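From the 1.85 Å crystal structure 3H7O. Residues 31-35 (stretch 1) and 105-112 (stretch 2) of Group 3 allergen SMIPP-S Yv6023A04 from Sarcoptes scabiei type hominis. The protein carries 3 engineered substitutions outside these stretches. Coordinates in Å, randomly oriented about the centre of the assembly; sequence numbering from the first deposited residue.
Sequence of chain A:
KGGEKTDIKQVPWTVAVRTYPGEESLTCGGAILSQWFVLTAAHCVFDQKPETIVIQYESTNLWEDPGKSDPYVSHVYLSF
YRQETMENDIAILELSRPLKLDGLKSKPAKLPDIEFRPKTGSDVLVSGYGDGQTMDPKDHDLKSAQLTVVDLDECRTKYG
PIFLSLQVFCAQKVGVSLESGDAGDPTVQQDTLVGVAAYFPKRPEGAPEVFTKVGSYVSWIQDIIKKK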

ATOM      1  N   ALA A  31       4.997   1.138   1.172  1.00 26.35           N
ATOM      2  CA  ALA A  31       6.194   0.724   0.445  1.00 26.19           C
ATOM      3  C   ALA A  31       7.382   1.630   0.751  1.00 25.66           C
ATOM      4  O   ALA A  31       7.251   2.854   0.762  1.00 26.71           O
ATOM      5  CB  ALA A  31       5.930   0.707  -1.052  1.00 25.61           C
ATOM      6  N   ILE A  32       8.542   1.026   0.984  1.00 26.43           N
ATOM      7  CA  ILE A  32       9.781   1.786   1.157  1.00 26.01           C
ATOM      8  C   ILE A  32      10.210   2.337  -0.205  1.00 26.95           C
ATOM      9  O   ILE A  32      10.414   1.576  -1.154  1.00 27.44           O
ATOM     10  CB  ILE A  32      10.917   0.917   1.747  1.00 26.57           C
ATOM     11  CG1 ILE A  32      10.529   0.380   3.128  1.00 24.06           C
ATOM     12  CG2 ILE A  32      12.228   1.708   1.828  1.00 24.03           C
ATOM     13  CD1 ILE A  32      11.471  -0.698   3.664  1.00 26.72           C
ATOM     14  N   LEU A  33      10.308   3.660  -0.299  1.00 26.90           N
ATOM     15  CA  LEU A  33      10.857   4.323  -1.484  1.00 27.76           C
ATOM     16  C   LEU A  33      12.347   4.612  -1.308  1.00 27.82           C
ATOM     17  O   LEU A  33      13.105   4.626  -2.282  1.00 27.69           O
ATOM     18  CB  LEU A  33      10.103   5.624  -1.772  1.00 27.88           C
ATOM     19  CG  LEU A  33       8.606   5.533  -2.100  1.00 29.04           C
ATOM     20  CD1 LEU A  33       8.006   6.929  -2.166  1.00 31.36           C
ATOM     21  CD2 LEU A  33       8.375   4.781  -3.404  1.00 30.34           C
ATOM     22  N   SER A  34      12.739   4.875  -0.061  1.00 27.17           N
ATOM     23  CA  SER A  34      14.135   5.053   0.349  1.00 26.85           C
ATOM     24  C   SER A  34      14.163   5.061   1.880  1.00 26.26           C
ATOM     25  O   SER A  34      13.124   4.877   2.517  1.00 25.82           O
ATOM     26  CB  SER A  34      14.718   6.360  -0.204  1.00 27.48           C
ATOM     27  OG  SER A  34      14.197   7.484   0.483  1.00 27.86           O
ATOM     28  N   GLN A  35      15.331   5.295   2.472  1.00 25.81           N
ATOM     29  CA  GLN A  35      15.439   5.362   3.939  1.00 26.09           C
ATOM     30  C   GLN A  35      14.639   6.526   4.533  1.00 25.70           C
ATOM     31  O   GLN A  35      14.338   6.531   5.727  1.00 26.21           O
ATOM     32  CB  GLN A  35      16.904   5.445   4.383  1.00 26.60           C
ATOM     33  CG  GLN A  35      17.594   6.762   4.031  1.00 23.89           C
ATOM     34  CD  GLN A  35      19.050   6.809   4.454  1.00 27.47           C
ATOM     35  OE1 GLN A  35      19.435   6.244   5.476  1.00 25.86           O
ATOM     36  NE2 GLN A  35      19.864   7.502   3.670  1.00 28.07           N
ATOM     37  N   LYS A 105      16.038  -7.527   4.677  1.00 29.56           N
ATOM     38  CA  LYS A 105      14.677  -7.527   5.207  1.00 29.02           C
ATOM     39  C   LYS A 105      13.974  -6.220   4.869  1.00 28.89           C
ATOM     40  O   LYS A 105      12.744  -6.154   4.868  1.00 27.73           O
ATOM     41  CB  LYS A 105      14.683  -7.737   6.720  1.00 29.39           C
ATOM     42  CG  LYS A 105      15.117  -9.119   7.179  1.00 31.03           C
ATOM     43  CD  LYS A 105      15.122  -9.175   8.700  1.00 32.33           C
ATOM     44  CE  LYS A 105      15.183 -10.595   9.213  1.00 38.33           C
ATOM     45  NZ  LYS A 105      14.766 -10.652  10.642  1.00 38.00           N
ATOM     46  N   SER A 106      14.763  -5.181   4.591  1.00 28.96           N
ATOM     47  CA  SER A 106      14.229  -3.873   4.215  1.00 29.70           C
ATOM     48  C   SER A 106      15.019  -3.278   3.056  1.00 30.19           C
ATOM     49  O   SER A 106      16.235  -3.075   3.144  1.00 30.12           O
ATOM     50  CB  SER A 106      14.200  -2.920   5.415  1.00 28.87           C
ATOM     51  OG  SER A 106      15.469  -2.856   6.045  1.00 30.37           O
ATOM     52  N   LYS A 107      14.311  -3.013   1.963  1.00 30.23           N
ATOM     53  CA  LYS A 107      14.927  -2.605   0.708  1.00 31.22           C
ATOM     54  C   LYS A 107      13.919  -1.736  -0.033  1.00 30.70           C
ATOM     55  O   LYS A 107      12.730  -2.029  -0.009  1.00 31.70           O
ATOM     56  CB  LYS A 107      15.276  -3.850  -0.117  1.00 31.16           C
ATOM     57  CG  LYS A 107      16.192  -3.613  -1.300  1.00 35.02           C
ATOM     58  CD  LYS A 107      16.433  -4.899  -2.077  1.00 37.12           C
ATOM     59  CE  LYS A 107      17.095  -4.608  -3.412  1.00 39.75           C
ATOM     60  NZ  LYS A 107      17.657  -5.832  -4.039  1.00 44.33           N
ATOM     61  N   PRO A 108      14.381  -0.658  -0.690  1.00 30.35           N
ATOM     62  CA  PRO A 108      13.414   0.155  -1.417  1.00 29.84           C
ATOM     63  C   PRO A 108      12.906  -0.547  -2.675  1.00 29.18           C
ATOM     64  O   PRO A 108      13.636  -1.327  -3.291  1.00 26.64           O
ATOM     65  CB  PRO A 108      14.217   1.407  -1.800  1.00 30.53           C
ATOM     66  CG  PRO A 108      15.463   1.357  -0.972  1.00 31.54           C
ATOM     67  CD  PRO A 108      15.735  -0.086  -0.756  1.00 30.03           C
ATOM     68  N   ALA A 109      11.655  -0.277  -3.034  1.00 28.67           N
ATOM     69  CA  ALA A 109      11.101  -0.737  -4.302  1.00 30.43           C
ATOM     70  C   ALA A 109      11.590   0.182  -5.421  1.00 31.33           C
ATOM     71  O   ALA A 109      11.907   1.351  -5.181  1.00 33.03           O
ATOM     72  CB  ALA A 109       9.576  -0.750  -4.249  1.00 30.21           C
ATOM     73  N   LYS A 110      11.660  -0.347  -6.634  1.00 30.46           N
ATOM     74  CA  LYS A 110      12.014   0.466  -7.793  1.00 31.54           C
ATOM     75  C   LYS A 110      10.767   1.152  -8.339  1.00 31.55           C
ATOM     76  O   LYS A 110       9.674   0.591  -8.304  1.00 32.55           O
ATOM     77  CB  LYS A 110      12.685  -0.386  -8.873  1.00 31.84           C
ATOM     78  CG  LYS A 110      14.113  -0.807  -8.538  1.00 33.39           C
ATOM     79  N   LEU A 111      10.935   2.373  -8.830  1.00 32.12           N
ATOM     80  CA  LEU A 111       9.823   3.131  -9.397  1.00 31.85           C
ATOM     81  C   LEU A 111       9.624   2.830 -10.880  1.00 31.91           C
ATOM     82  O   LEU A 111      10.595   2.610 -11.604  1.00 32.06           O
ATOM     83  CB  LEU A 111      10.025   4.632  -9.173  1.00 31.83           C
ATOM     84  CG  LEU A 111       9.768   5.143  -7.752  1.00 31.35           C
ATOM     85  CD1 LEU A 111      10.266   6.575  -7.602  1.00 34.98           C
ATOM     86  CD2 LEU A 111       8.287   5.038  -7.376  1.00 34.41           C
ATOM     87  N   PRO A 112       8.358   2.824 -11.341  1.00 31.23           N
ATOM     88  CA  PRO A 112       8.076   2.530 -12.740  1.00 31.76           C
ATOM     89  C   PRO A 112       8.361   3.736 -13.627  1.00 31.64           C
ATOM     90  O   PRO A 112       8.618   4.830 -13.116  1.00 30.82           O
ATOM     91  CB  PRO A 112       6.576   2.235 -12.725  1.00 31.51           C
ATOM     92  CG  PRO A 112       6.045   3.113 -11.646  1.00 31.65           C
ATOM     93  CD  PRO A 112       7.136   3.191 -10.600  1.00 32.09           C
TER
HETATM   94  O   HOH W   1      12.052   4.137  -4.821  1.00 28.09           O

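Two segments far apart in sequence can be fastened by very little backbone bonding, with water and apolar side chains adding to the contact, and this pair is a compact example. Stretch 1 carries a strand through A31 and I32, whereas stretch 2 is extended from S106 onward, without regular helix or strand. Their CA atoms come nearest at I32 and P108, 4.7 Å apart. P108 has no amide hydrogen; the direct hydrogen bond comes from A109, whose N donates to I32 O at 2.9 Å, nearly straight at 164°. The same carbonyl oxygen also receives a CA-H...O contact, with P108 CA 3.3 Å from I32 O. A water bridges two carbonyls that could not bond to each other, those of L33, the next residue in stretch 1, and of A109 itself, donating to L33 O and to A109 O, each 2.8 Å from its oxygen.

Apolar contacts accompany these polar ones. The CA-to-CB bond of I32 points toward stretch 2; its CG2 lies 4.1 Å from P108 CB, while its CD1 reaches to 3.9 Å from S106 CB. The CA-to-CB bond of L33 points away, though the end of the side chain comes nearer, and L33 CD2 meets L111 CD2 at 4.0 Å, an apolar contact beside the water.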